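Local coordinates for protein PTS system, IIabc component (Clostridium difficile, PDB 3IPJ) that probably relays a phosphoryl group, through a phosphocysteine in its EIIB domain, to a sugar such as trehalose during membrane transport, at residues R33-D38 / S60-I65; I23-C28 / L84-K89; N7-E12 / E48-V53. All blocks are in the same frame, centred on the assembly; numbering follows the deposited sequence.

All three contacts lie within one EIIB domain. Contact 1 pairs the two inner strands, 31-36 and 62-66, of its four-stranded antiparallel sheet. Contact 2, about 11 Å away between centres, lays the C-terminal loop along strand 22-27, the neighbour of 31-36 in that sheet; in sequence, both segments of contact 1 fall between those of contact 2. Contact 3 joins helix 5-17 to the loop before strand 55-59. Its centre is about 16 Å from contact 1 and 17 Å from contact 2, yet V53 touches I65 of contact 1. Its segments alternate in sequence with those of both other contacts, so segments far apart in sequence are interleaved in one domain.

Contact 1 of 3, residues R33-D38 / S60-I65; sequences RVMVKD and SGQYQI
V34 and Y63 face each other as the hydrogen-bonded pair of two antiparallel strands. V34 N donates to Y63 O at 2.9 Å, and Y63 N returns a bond to V34 O at 2.8 Å. Their side chains leave the sheet on the same face, where the packing is close and apolar. V34 CG2 meets I65 CD1 at 3.8 Å, and V36 CG1 rests near Y63 CB at 4.1 Å. CG of Y63 stands anti to its backbone N (chi1 -161°); farther out, the ring leads away from strand 33-36 and its hydroxyl bonds to D44.

The other face, carrying R33, M35, Q62 and Q64, is mostly polar and, around M35, exposed. R33 and Q64 run side by side in the same direction. Q64 OE1 sits 3.6 Å above the plane of the R33 guanidinium, displaced toward its rim, with the amide and guanidinium planes turned 41° apart; the same oxygen is held by a hydrogen bond from R31. Q62 approaches the guanidinium at its edge instead, and its CG touches the sulfur SD of exposed M35 at 3.4 Å. Pairing slackens at G61, whose O receives a weak bond from V36 N, at 3.4 Å. A water bridges this end, donating to both V36 O and G61 O.

On the polar face the R33 side chain also packs against C28, the predicted phosphocysteine. A helix-backed apolar face and a mostly polar one, split by the central strand pair of a four-stranded antiparallel sheet, are characteristic of the glucose-family EIIB domain.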
ATOM      1  N   ARG A  33      -2.733  -4.143  -0.069  1.00 10.65           N
ATOM      2  CA  ARG A  33      -2.144  -5.396   0.314  1.00  9.34           C
ATOM      3  C   ARG A  33      -0.715  -5.463  -0.218  1.00  9.74           C
ATOM      4  O   ARG A  33      -0.497  -5.526  -1.422  1.00  9.84           O
ATOM      5  CB  ARG A  33      -3.020  -6.518  -0.208  1.00 10.78           C
ATOM      6  CG  ARG A  33      -4.307  -6.696   0.577  1.00  9.74           C
ATOM      7  CD  ARG A  33      -5.303  -7.484  -0.275  1.00 10.84           C
ATOM      8  NE  ARG A  33      -6.554  -7.710   0.445  1.00 11.08           N
ATOM      9  CZ  ARG A  33      -6.782  -8.765   1.228  1.00 11.70           C
ATOM     10  NH1 ARG A  33      -5.818  -9.702   1.351  1.00 13.07           N
ATOM     11  NH2 ARG A  33      -7.964  -8.899   1.878  1.00 10.79           N
ATOM     12  N   VAL A  34       0.253  -5.434   0.691  1.00  9.08           N
ATOM     13  CA  VAL A  34       1.682  -5.349   0.316  1.00  8.86           C
ATOM     14  C   VAL A  34       2.406  -6.660   0.669  1.00 10.76           C
ATOM     15  O   VAL A  34       2.485  -6.993   1.872  1.00 11.35           O
ATOM     16  CB  VAL A  34       2.387  -4.231   1.105  1.00  8.51           C
ATOM     17  CG1 VAL A  34       3.791  -3.983   0.538  1.00 10.32           C
ATOM     18  CG2 VAL A  34       1.535  -2.993   1.031  1.00 10.30           C
ATOM     19  N   MET A  35       2.907  -7.399  -0.340  1.00  9.68           N
ATOM     20  CA  MET A  35       3.709  -8.612  -0.090  1.00 10.39           C
ATOM     21  C   MET A  35       5.085  -8.049   0.290  1.00 12.72           C
ATOM     22  O   MET A  35       5.693  -7.310  -0.518  1.00 11.39           O
ATOM     23  CB  MET A  35       3.810  -9.479  -1.335  1.00 11.98           C
ATOM     24  CG  MET A  35       2.442  -9.983  -1.775  1.00 15.83           C
ATOM     25  SD  MET A  35       1.823 -11.308  -0.685  1.00 16.30           S
ATOM     26  CE  MET A  35       2.070 -12.676  -1.778  1.00 22.95           C
ATOM     27  N   VAL A  36       5.537  -8.334   1.531  1.00 10.74           N
ATOM     28  CA  VAL A  36       6.791  -7.792   2.037  1.00  8.21           C
ATOM     29  C   VAL A  36       7.847  -8.924   2.259  1.00 10.08           C
ATOM     30  O   VAL A  36       7.510 -10.069   2.507  1.00  8.92           O
ATOM     31  CB  VAL A  36       6.559  -6.954   3.316  1.00 11.42           C
ATOM     32  CG1 VAL A  36       5.754  -5.661   2.994  1.00 11.91           C
ATOM     33  CG2 VAL A  36       5.880  -7.794   4.486  1.00  9.14           C
ATOM     34  N   LYS A  37       9.125  -8.556   2.168  1.00 10.09           N
ATOM     35  CA  LYS A  37      10.230  -9.451   2.451  1.00 11.06           C
ATOM     36  C   LYS A  37      10.376  -9.786   3.943  1.00 12.62           C
ATOM     37  O   LYS A  37      10.555 -10.947   4.348  1.00 12.74           O
ATOM     38  CB  LYS A  37      11.536  -8.878   1.877  1.00 11.06           C
ATOM     39  CG  LYS A  37      11.419  -8.586   0.347  1.00 10.41           C
ATOM     40  CD  LYS A  37      12.678  -7.949  -0.165  1.00  9.55           C
ATOM     41  CE  LYS A  37      12.470  -7.150  -1.463  1.00 12.37           C
ATOM     42  NZ  LYS A  37      13.842  -6.698  -1.915  1.00 11.49           N
ATOM     43  N   ASP A  38      10.265  -8.771   4.776  1.00 12.41           N
ATOM     44  CA  ASP A  38      10.459  -8.911   6.233  1.00 11.47           C
ATOM     45  C   ASP A  38       9.439  -8.040   7.022  1.00  9.94           C
ATOM     46  O   ASP A  38       9.619  -6.816   7.195  1.00  8.94           O
ATOM     47  CB  ASP A  38      11.913  -8.496   6.530  1.00 13.04           C
ATOM     48  CG  ASP A  38      12.336  -8.706   7.960  1.00 14.70           C
ATOM     49  OD1 ASP A  38      11.585  -9.341   8.727  1.00 13.95           O
ATOM     50  OD2 ASP A  38      13.465  -8.253   8.293  1.00 15.52           O
ATOM     51  N   SER A  60       0.047 -14.355   6.188  1.00 10.82           N
ATOM     52  CA  SER A  60       0.302 -15.081   4.913  1.00 12.91           C
ATOM     53  C   SER A  60       1.171 -14.282   3.911  1.00 12.52           C
ATOM     54  O   SER A  60       0.910 -14.257   2.703  1.00 12.43           O
ATOM     55  CB  SER A  60      -1.022 -15.517   4.266  1.00 15.45           C
ATOM     56  OG  SER A  60      -1.827 -16.178   5.237  1.00 17.03           O
ATOM     57  N   GLY A  61       2.195 -13.621   4.437  1.00 11.06           N
ATOM     58  CA  GLY A  61       3.105 -12.822   3.623  1.00 11.55           C
ATOM     59  C   GLY A  61       2.577 -11.428   3.277  1.00 12.54           C
ATOM     60  O   GLY A  61       3.333 -10.609   2.764  1.00 11.13           O
ATOM     61  N   GLN A  62       1.304 -11.164   3.557  1.00 12.07           N
ATOM     62  CA  GLN A  62       0.647  -9.901   3.169  1.00 13.33           C
ATOM     63  C   GLN A  62       0.549  -8.942   4.354  1.00 11.73           C
ATOM     64  O   GLN A  62      -0.120  -9.238   5.366  1.00  9.51           O
ATOM     65  CB  GLN A  62      -0.787 -10.155   2.678  1.00 15.77           C
ATOM     66  CG  GLN A  62      -0.879 -10.779   1.302  1.00 16.06           C
ATOM     67  CD  GLN A  62      -2.331 -10.888   0.837  1.00 15.07           C
ATOM     68  OE1 GLN A  62      -2.816 -11.984   0.424  1.00 14.84           O
ATOM     69  NE2 GLN A  62      -3.025  -9.788   0.897  1.00 12.20           N
ATOM     70  N   TYR A  63       1.172  -7.770   4.183  1.00  8.39           N
ATOM     71  CA  TYR A  63       0.987  -6.637   5.096  1.00  8.43           C
ATOM     72  C   TYR A  63      -0.224  -5.777   4.601  1.00 10.12           C
ATOM     73  O   TYR A  63      -0.147  -5.154   3.556  1.00  9.86           O
ATOM     74  CB  TYR A  63       2.279  -5.815   5.109  1.00  8.29           C
ATOM     75  CG  TYR A  63       2.373  -4.914   6.311  1.00 10.84           C
ATOM     76  CD1 TYR A  63       2.834  -5.409   7.516  1.00 11.23           C
ATOM     77  CD2 TYR A  63       1.950  -3.576   6.254  1.00 11.60           C
ATOM     78  CE1 TYR A  63       2.926  -4.606   8.630  1.00 11.82           C
ATOM     79  CE2 TYR A  63       2.006  -2.741   7.359  1.00 11.11           C
ATOM     80  CZ  TYR A  63       2.502  -3.257   8.547  1.00 12.11           C
ATOM     81  OH  TYR A  63       2.620  -2.468   9.656  1.00 12.97           O
ATOM     82  N   GLN A  64      -1.346  -5.764   5.351  1.00  9.73           N
ATOM     83  CA  GLN A  64      -2.589  -5.233   4.847  1.00  9.24           C
ATOM     84  C   GLN A  64      -2.860  -3.917   5.606  1.00 10.66           C
ATOM     85  O   GLN A  64      -2.805  -3.887   6.848  1.00 10.54           O
ATOM     86  CB  GLN A  64      -3.690  -6.246   5.030  1.00  7.75           C
ATOM     87  CG  GLN A  64      -3.278  -7.574   4.424  1.00  8.33           C
ATOM     88  CD  GLN A  64      -4.386  -8.634   4.527  1.00 10.45           C
ATOM     89  OE1 GLN A  64      -5.522  -8.320   4.890  1.00 11.43           O
ATOM     90  NE2 GLN A  64      -4.053  -9.901   4.210  1.00 11.56           N
ATOM     91  N   ILE A  65      -3.116  -2.840   4.857  1.00  8.73           N
ATOM     92  CA  ILE A  65      -3.391  -1.568   5.460  1.00  8.99           C
ATOM     93  C   ILE A  65      -4.806  -1.240   5.112  1.00  9.78           C
ATOM     94  O   ILE A  65      -5.135  -1.109   3.928  1.00 10.64           O
ATOM     95  CB  ILE A  65      -2.511  -0.509   4.841  1.00  8.61           C
ATOM     96  CG1 ILE A  65      -1.035  -0.904   5.101  1.00 11.94           C
ATOM     97  CG2 ILE A  65      -2.888   0.878   5.332  1.00 10.87           C
ATOM     98  CD1 ILE A  65      -0.370  -1.441   3.898  1.00 14.48           C
TER
HETATM   99  O   HOH W   1       5.847 -11.733   1.460  1.00 12.06           O

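Contact 2 of 3, residues I23-C28 / L84-K89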
ATOM      1  N   ILE A  23       7.785  -6.649  -2.111  1.00 12.54           N
ATOM      2  CA  ILE A  23       7.868  -7.573  -3.262  1.00 12.45           C
ATOM      3  C   ILE A  23       6.905  -7.093  -4.367  1.00 13.47           C
ATOM      4  O   ILE A  23       7.308  -6.911  -5.536  1.00 14.08           O
ATOM      5  CB  ILE A  23       7.520  -9.001  -2.852  1.00 11.23           C
ATOM      6  CG1 ILE A  23       8.505  -9.518  -1.805  1.00 11.45           C
ATOM      7  CG2 ILE A  23       7.459  -9.947  -4.106  1.00 11.95           C
ATOM      8  CD1 ILE A  23       8.108 -10.871  -1.300  1.00 12.98           C
ATOM      9  N   SER A  24       5.627  -6.874  -3.990  1.00 11.51           N
ATOM     10  CA  SER A  24       4.596  -6.435  -4.921  1.00 11.51           C
ATOM     11  C   SER A  24       3.418  -5.914  -4.103  1.00 13.01           C
ATOM     12  O   SER A  24       3.401  -6.100  -2.887  1.00 11.93           O
ATOM     13  CB  SER A  24       4.168  -7.619  -5.822  1.00 17.20           C
ATOM     14  OG  SER A  24       3.695  -8.711  -5.052  1.00 16.99           O
ATOM     15  N   ILE A  25       2.467  -5.236  -4.778  1.00 11.73           N
ATOM     16  CA  ILE A  25       1.420  -4.525  -4.143  1.00 12.06           C
ATOM     17  C   ILE A  25       0.196  -4.714  -4.973  1.00 14.85           C
ATOM     18  O   ILE A  25       0.291  -4.658  -6.179  1.00 15.66           O
ATOM     19  CB  ILE A  25       1.673  -2.970  -4.206  1.00 15.13           C
ATOM     20  CG1 ILE A  25       3.117  -2.644  -3.791  1.00 21.86           C
ATOM     21  CG2 ILE A  25       0.608  -2.214  -3.367  1.00 15.09           C
ATOM     22  CD1 ILE A  25       3.731  -1.369  -4.446  1.00 23.91           C
ATOM     23  N   THR A  26      -0.961  -4.938  -4.323  1.00 12.83           N
ATOM     24  CA  THR A  26      -2.285  -4.861  -4.969  1.00 11.36           C
ATOM     25  C   THR A  26      -3.257  -4.309  -3.940  1.00 11.27           C
ATOM     26  O   THR A  26      -2.832  -3.750  -2.909  1.00  9.78           O
ATOM     27  CB  THR A  26      -2.776  -6.212  -5.480  1.00 13.33           C
ATOM     28  OG1 THR A  26      -3.898  -5.993  -6.365  1.00 16.23           O
ATOM     29  CG2 THR A  26      -3.089  -7.185  -4.275  1.00 11.58           C
ATOM     30  N   HIS A  27      -4.545  -4.484  -4.181  1.00 10.51           N
ATOM     31  CA  HIS A  27      -5.522  -3.973  -3.249  1.00 11.76           C
ATOM     32  C   HIS A  27      -6.823  -4.721  -3.357  1.00 10.94           C
ATOM     33  O   HIS A  27      -7.037  -5.415  -4.325  1.00 13.01           O
ATOM     34  CB  HIS A  27      -5.732  -2.423  -3.438  1.00 13.73           C
ATOM     35  CG  HIS A  27      -6.608  -2.068  -4.609  1.00 14.84           C
ATOM     36  ND1 HIS A  27      -6.115  -1.836  -5.881  1.00 16.13           N
ATOM     37  CD2 HIS A  27      -7.949  -1.958  -4.698  1.00 13.46           C
ATOM     38  CE1 HIS A  27      -7.113  -1.575  -6.697  1.00 15.01           C
ATOM     39  NE2 HIS A  27      -8.237  -1.652  -6.006  1.00 18.05           N
ATOM     40  N   CYS A  28      -7.686  -4.631  -2.355  1.00 10.07           N
ATOM     41  CA  CYS A  28      -9.071  -5.112  -2.525  1.00 11.46           C
ATOM     42  C   CYS A  28      -9.965  -3.867  -2.360  1.00  9.59           C
ATOM     43  O   CYS A  28      -9.525  -2.720  -2.582  1.00 10.94           O
ATOM     44  CB  CYS A  28      -9.462  -6.250  -1.545  1.00 13.52           C
ATOM     45  SG  CYS A  28      -9.376  -5.771   0.238  1.00 10.65           S
ATOM     46  N   LEU A  84       7.018   0.628  -8.121  1.00 31.59           N
ATOM     47  CA  LEU A  84       7.105  -0.664  -7.455  1.00 27.52           C
ATOM     48  C   LEU A  84       6.297  -1.646  -8.325  1.00 26.80           C
ATOM     49  O   LEU A  84       5.559  -1.215  -9.239  1.00 27.37           O
ATOM     50  CB  LEU A  84       6.585  -0.577  -6.019  1.00 23.34           C
ATOM     51  CG  LEU A  84       7.123   0.629  -5.220  1.00 21.58           C
ATOM     52  CD1 LEU A  84       6.884   1.852  -5.990  1.00 24.46           C
ATOM     53  CD2 LEU A  84       6.435   0.831  -3.927  1.00 15.97           C
ATOM     54  N   LYS A  85       6.485  -2.945  -8.099  1.00 23.25           N
ATOM     55  CA  LYS A  85       5.687  -3.980  -8.713  1.00 20.79           C
ATOM     56  C   LYS A  85       4.248  -3.903  -8.143  1.00 19.69           C
ATOM     57  O   LYS A  85       3.958  -4.428  -7.073  1.00 21.71           O
ATOM     58  CB  LYS A  85       6.363  -5.328  -8.387  1.00 26.61           C
ATOM     59  CG  LYS A  85       5.972  -6.553  -9.200  1.00 33.96           C
ATOM     60  CD  LYS A  85       6.967  -7.737  -8.924  1.00 34.62           C
ATOM     61  CE  LYS A  85       6.315  -9.165  -9.098  1.00 34.79           C
ATOM     62  NZ  LYS A  85       5.930  -9.619 -10.508  1.00 33.57           N
ATOM     63  N   THR A  86       3.366  -3.236  -8.860  1.00 18.21           N
ATOM     64  CA  THR A  86       1.951  -3.187  -8.518  1.00 17.51           C
ATOM     65  C   THR A  86       1.259  -4.183  -9.419  1.00 19.11           C
ATOM     66  O   THR A  86       1.647  -4.407 -10.577  1.00 21.41           O
ATOM     67  CB  THR A  86       1.365  -1.739  -8.630  1.00 16.60           C
ATOM     68  OG1 THR A  86       1.621  -1.172  -9.945  1.00 22.76           O
ATOM     69  CG2 THR A  86       1.928  -0.809  -7.479  1.00 16.69           C
ATOM     70  N   LEU A  87       0.245  -4.836  -8.922  1.00 17.46           N
ATOM     71  CA  LEU A  87      -0.140  -5.963  -9.706  1.00 21.32           C
ATOM     72  C   LEU A  87      -1.542  -5.808 -10.211  1.00 31.85           C
ATOM     73  O   LEU A  87      -1.788  -6.185 -11.356  1.00 35.22           O
ATOM     74  CB  LEU A  87       0.105  -7.255  -8.926  1.00 25.05           C
ATOM     75  CG  LEU A  87       1.615  -7.434  -8.639  1.00 29.50           C
ATOM     76  CD1 LEU A  87       1.896  -8.627  -7.757  1.00 27.39           C
ATOM     77  CD2 LEU A  87       2.384  -7.530  -9.954  1.00 32.08           C
ATOM     78  N   SER A  88      -2.439  -5.232  -9.373  1.00 34.68           N
ATOM     79  CA  SER A  88      -3.834  -4.910  -9.745  1.00 34.88           C
ATOM     80  C   SER A  88      -3.956  -4.645 -11.268  1.00 38.26           C
ATOM     81  O   SER A  88      -4.637  -5.415 -11.965  1.00 45.21           O
ATOM     82  CB  SER A  88      -4.421  -3.764  -8.879  1.00 37.55           C
ATOM     83  OG  SER A  88      -5.726  -3.337  -9.310  1.00 38.01           O
ATOM     84  N   LYS A  89      -3.283  -3.601 -11.783  1.00 38.26           N
ATOM     85  CA  LYS A  89      -3.199  -3.350 -13.237  1.00 41.97           C
ATOM     86  C   LYS A  89      -2.480  -4.493 -13.949  1.00 45.90           C
ATOM     87  O   LYS A  89      -1.253  -4.390 -14.209  1.00 50.28           O
ATOM     88  CB  LYS A  89      -2.474  -2.020 -13.546  1.00 43.30           C
ATOM     89  CG  LYS A  89      -2.338  -1.630 -15.021  1.00 37.11           C
ATOM     90  CD  LYS A  89      -1.868  -0.157 -15.102  1.00 34.67           C
ATOM     91  CE  LYS A  89      -0.936   0.116 -16.308  1.00 42.25           C
ATOM     92  NZ  LYS A  89      -0.399   1.528 -16.192  1.00 44.01           N
TER
HETATM   93  O   HOH W   2       7.786  -3.751  -5.773  1.00 22.00           O
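I25 and T86 form a single beta bridge, by which the C-terminal loop 84-89 joins the outer edge of strand 22-27. The two segments run in roughly the same sense, 38° apart from end to end. Two backbone bonds hold I25: its N donates weakly to K85 O at 2.9 Å, while its O accepts from L87 N at 2.7 Å. In the second, L87 N lies almost along the C=O axis of I25 (172°), although the bond is clearly bent at the hydrogen. T86 CA also comes to within 3.2 Å of this oxygen in a CA-H...O contact, giving it two neighbours from the loop.

Around the bridge the side chains are tightly fitted on one side. CD1 of I25, anti to CA about chi2 (150°), extends to L84 CB at 3.4 Å, closer than usual for carbons, and to T86 CG2 at 3.6 Å. Toward T26 and H27 the packing is lighter and more polar: T26 OG1 touches S88 CB at 3.4 Å, and the hydroxyl of S88 meets the H27 ring obliquely.

The next shell consists of helix 71-79 and strand 31-36. V79 touches I25, and Y76 lies beside T86, S88 and the ring of H27, so helix 71-79 touches both the edge strand and the loop. On the sheet side, I23 and S24 both face M35, a classic beta bulge that interrupts the regular pairing with strand 31-36. C28, which follows strand 22-27 directly, is the predicted phosphocysteine and a zinc site known for this protein, although this chain carries no zinc. At the bulge a water bridges the two backbones, accepting from K85 N at 2.8 Å and donating to I23 O at 3.2 Å.

Contact 3 of 3, residues N7-E12 / E48-V53; sequences NKIANE and EKVDEV
Helix 5-17 packs through I9 and E12 against a type II beta turn, V50 to V53, in the loop that leads from helix 44-48 into strand 55-59. The turn is closed by its own bond from V53 N to V50 O, at 3.0 Å, and has E52 at its third position with a positive phi of 77°.

I9 carries most of the contact. Its CG2 lies against V50 CG1 at 3.8 Å, while the longer arm reaches out over the turn, with CD1 anti to CA (chi2 163°) and 3.4 Å from D51 O. The same methyl also touches E52 CG at 3.8 Å, so I9 rests on the peptide backbone and the aliphatic stems of the turn residues. One helical turn further on, E12 is extended beyond CG; it and V50 lie alongside with their side chains pointing opposite ways, E12 OE1 being 4.0 Å from V50 CG1. A water links this carboxylate to the turn: it donates to E12 OE1 at 2.5 Å and accepts from D51 N at 2.9 Å.

Further along the same helix V50 also touches L13 and I16; from helix 71-79, V75 contacts I9. The carboxylates of D51 and E52 both form salt bridges with K5, at the start of helix 5-17.

The buried I9-V50 pair thus has a polar border, where the water joins the E12 carboxylate to D51 and satisfies the backbone N-H of the latter. K5 probably offsets part of the negative charge that D51 and E52 place beside the helix.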
ATOM      1  N   ASN A   7      -1.143  10.870  -2.301  1.00 13.98           N
ATOM      2  CA  ASN A   7       0.282  10.663  -2.557  1.00 14.67           C
ATOM      3  C   ASN A   7       1.133  10.807  -1.275  1.00 14.10           C
ATOM      4  O   ASN A   7       2.105  10.063  -1.134  1.00 14.96           O
ATOM      5  CB  ASN A   7       0.719  11.583  -3.678  1.00 18.73           C
ATOM      6  CG  ASN A   7       2.123  11.325  -4.114  1.00 23.74           C
ATOM      7  OD1 ASN A   7       3.016  12.073  -3.724  1.00 19.15           O
ATOM      8  ND2 ASN A   7       2.342  10.258  -4.938  1.00 29.54           N
ATOM      9  N   LYS A   8       0.744  11.680  -0.329  1.00 11.87           N
ATOM     10  CA  LYS A   8       1.419  11.773   1.003  1.00 12.15           C
ATOM     11  C   LYS A   8       1.262  10.468   1.818  1.00 11.83           C
ATOM     12  O   LYS A   8       2.224   9.923   2.315  1.00 12.37           O
ATOM     13  CB  LYS A   8       0.898  12.940   1.843  1.00 14.38           C
ATOM     14  CG  LYS A   8       1.057  14.261   1.157  1.00 14.60           C
ATOM     15  CD  LYS A   8       0.354  15.383   1.916  1.00 18.30           C
ATOM     16  CE  LYS A   8       0.640  15.312   3.392  1.00 22.44           C
ATOM     17  NZ  LYS A   8       1.929  16.018   3.742  1.00 27.79           N
ATOM     18  N   ILE A   9       0.029   9.977   1.950  1.00 13.42           N
ATOM     19  CA  ILE A   9      -0.188   8.665   2.539  1.00  9.52           C
ATOM     20  C   ILE A   9       0.664   7.569   1.830  1.00  9.62           C
ATOM     21  O   ILE A   9       1.369   6.821   2.481  1.00 11.49           O
ATOM     22  CB  ILE A   9      -1.716   8.284   2.503  1.00 10.41           C
ATOM     23  CG1 ILE A   9      -2.560   9.345   3.290  1.00  9.51           C
ATOM     24  CG2 ILE A   9      -1.940   6.809   2.972  1.00 11.39           C
ATOM     25  CD1 ILE A   9      -4.116   9.346   3.009  1.00 10.36           C
ATOM     26  N   ALA A  10       0.607   7.474   0.506  1.00  9.64           N
ATOM     27  CA  ALA A  10       1.395   6.458  -0.211  1.00 10.94           C
ATOM     28  C   ALA A  10       2.838   6.596   0.180  1.00 11.13           C
ATOM     29  O   ALA A  10       3.510   5.601   0.471  1.00 10.50           O
ATOM     30  CB  ALA A  10       1.275   6.633  -1.720  1.00 13.49           C
ATOM     31  N   ASN A  11       3.361   7.807   0.146  1.00 11.23           N
ATOM     32  CA  ASN A  11       4.779   7.984   0.494  1.00 13.50           C
ATOM     33  C   ASN A  11       5.124   7.630   1.930  1.00 13.25           C
ATOM     34  O   ASN A  11       6.196   7.028   2.187  1.00 11.59           O
ATOM     35  CB  ASN A  11       5.303   9.367   0.089  1.00 11.94           C
ATOM     36  CG  ASN A  11       5.762   9.372  -1.357  1.00 19.27           C
ATOM     37  OD1 ASN A  11       5.041   9.827  -2.204  1.00 23.24           O
ATOM     38  ND2 ASN A  11       6.948   8.776  -1.650  1.00 22.46           N
ATOM     39  N   GLU A  12       4.239   8.005   2.858  1.00 12.42           N
ATOM     40  CA  GLU A  12       4.480   7.677   4.269  1.00 11.25           C
ATOM     41  C   GLU A  12       4.472   6.173   4.405  1.00 11.56           C
ATOM     42  O   GLU A  12       5.337   5.606   5.095  1.00 11.78           O
ATOM     43  CB  GLU A  12       3.470   8.307   5.194  1.00 11.54           C
ATOM     44  CG  GLU A  12       3.788   9.807   5.323  1.00 21.37           C
ATOM     45  CD  GLU A  12       2.799  10.686   6.169  1.00 30.49           C
ATOM     46  OE1 GLU A  12       2.216  10.155   7.155  1.00 28.80           O
ATOM     47  OE2 GLU A  12       2.659  11.953   5.872  1.00 34.51           O
ATOM     48  N   GLU A  48      -0.097   2.709  11.630  1.00  9.00           N
ATOM     49  CA  GLU A  48      -1.439   2.943  12.087  1.00  9.17           C
ATOM     50  C   GLU A  48      -1.722   4.432  12.242  1.00  9.81           C
ATOM     51  O   GLU A  48      -2.871   4.853  12.166  1.00 11.52           O
ATOM     52  CB  GLU A  48      -1.561   2.350  13.469  1.00 12.24           C
ATOM     53  CG  GLU A  48      -1.672   0.864  13.497  1.00 12.31           C
ATOM     54  CD  GLU A  48      -1.917   0.341  14.934  1.00 16.11           C
ATOM     55  OE1 GLU A  48      -1.472   1.051  15.906  1.00 13.76           O
ATOM     56  OE2 GLU A  48      -2.578  -0.751  15.106  1.00 21.41           O
ATOM     57  N   LYS A  49      -0.677   5.224  12.486  1.00 12.16           N
ATOM     58  CA  LYS A  49      -0.774   6.696  12.676  1.00 12.59           C
ATOM     59  C   LYS A  49      -0.903   7.472  11.357  1.00 13.33           C
ATOM     60  O   LYS A  49      -1.200   8.680  11.405  1.00 13.90           O
ATOM     61  CB  LYS A  49       0.442   7.214  13.452  1.00 12.40           C
ATOM     62  CG  LYS A  49       0.367   6.808  14.926  1.00 11.86           C
ATOM     63  CD  LYS A  49       1.683   6.970  15.621  1.00 14.59           C
ATOM     64  CE  LYS A  49       1.440   6.783  17.084  1.00 17.61           C
ATOM     65  NZ  LYS A  49       1.311   8.093  17.777  1.00 20.54           N
ATOM     66  N   VAL A  50      -0.669   6.804  10.190  1.00 10.27           N
ATOM     67  CA  VAL A  50      -0.817   7.469   8.904  1.00  9.94           C
ATOM     68  C   VAL A  50      -2.309   7.865   8.631  1.00  9.22           C
ATOM     69  O   VAL A  50      -3.236   7.108   8.983  1.00  8.78           O
ATOM     70  CB  VAL A  50      -0.233   6.575   7.812  1.00 10.96           C
ATOM     71  CG1 VAL A  50      -0.405   7.230   6.426  1.00  9.80           C
ATOM     72  CG2 VAL A  50       1.281   6.278   8.150  1.00  9.72           C
ATOM     73  N   ASP A  51      -2.524   9.072   8.079  1.00 10.10           N
ATOM     74  CA  ASP A  51      -3.848   9.557   7.641  1.00 12.47           C
ATOM     75  C   ASP A  51      -4.634   8.453   6.896  1.00 12.34           C
ATOM     76  O   ASP A  51      -4.085   7.772   5.985  1.00 12.35           O
ATOM     77  CB  ASP A  51      -3.633  10.808   6.765  1.00 12.49           C
ATOM     78  CG  ASP A  51      -4.915  11.556   6.422  1.00 16.93           C
ATOM     79  OD1 ASP A  51      -5.842  11.533   7.256  1.00 15.26           O
ATOM     80  OD2 ASP A  51      -4.975  12.198   5.320  1.00 18.47           O
ATOM     81  N   GLU A  52      -5.886   8.268   7.324  1.00  9.88           N
ATOM     82  CA  GLU A  52      -6.827   7.351   6.710  1.00 10.71           C
ATOM     83  C   GLU A  52      -6.590   5.895   7.054  1.00 10.67           C
ATOM     84  O   GLU A  52      -7.410   5.049   6.660  1.00 10.35           O
ATOM     85  CB  GLU A  52      -6.866   7.510   5.156  1.00 11.87           C
ATOM     86  CG  GLU A  52      -7.470   8.825   4.640  1.00 12.61           C
ATOM     87  CD  GLU A  52      -8.733   9.249   5.429  1.00 16.46           C
ATOM     88  OE1 GLU A  52      -9.634   8.424   5.710  1.00 11.61           O
ATOM     89  OE2 GLU A  52      -8.824  10.456   5.780  1.00 23.96           O
ATOM     90  N   VAL A  53      -5.494   5.570   7.746  1.00  9.54           N
ATOM     91  CA  VAL A  53      -5.263   4.123   8.050  1.00  8.66           C
ATOM     92  C   VAL A  53      -6.181   3.699   9.196  1.00 10.50           C
ATOM     93  O   VAL A  53      -6.080   4.206  10.309  1.00 13.17           O
ATOM     94  CB  VAL A  53      -3.818   3.779   8.397  1.00  9.53           C
ATOM     95  CG1 VAL A  53      -3.745   2.286   8.796  1.00  8.64           C
ATOM     96  CG2 VAL A  53      -2.858   4.131   7.220  1.00  8.03           C
TER
HETATM   97  O   HOH W   3      -0.253  10.672   7.302  1.00 17.18           O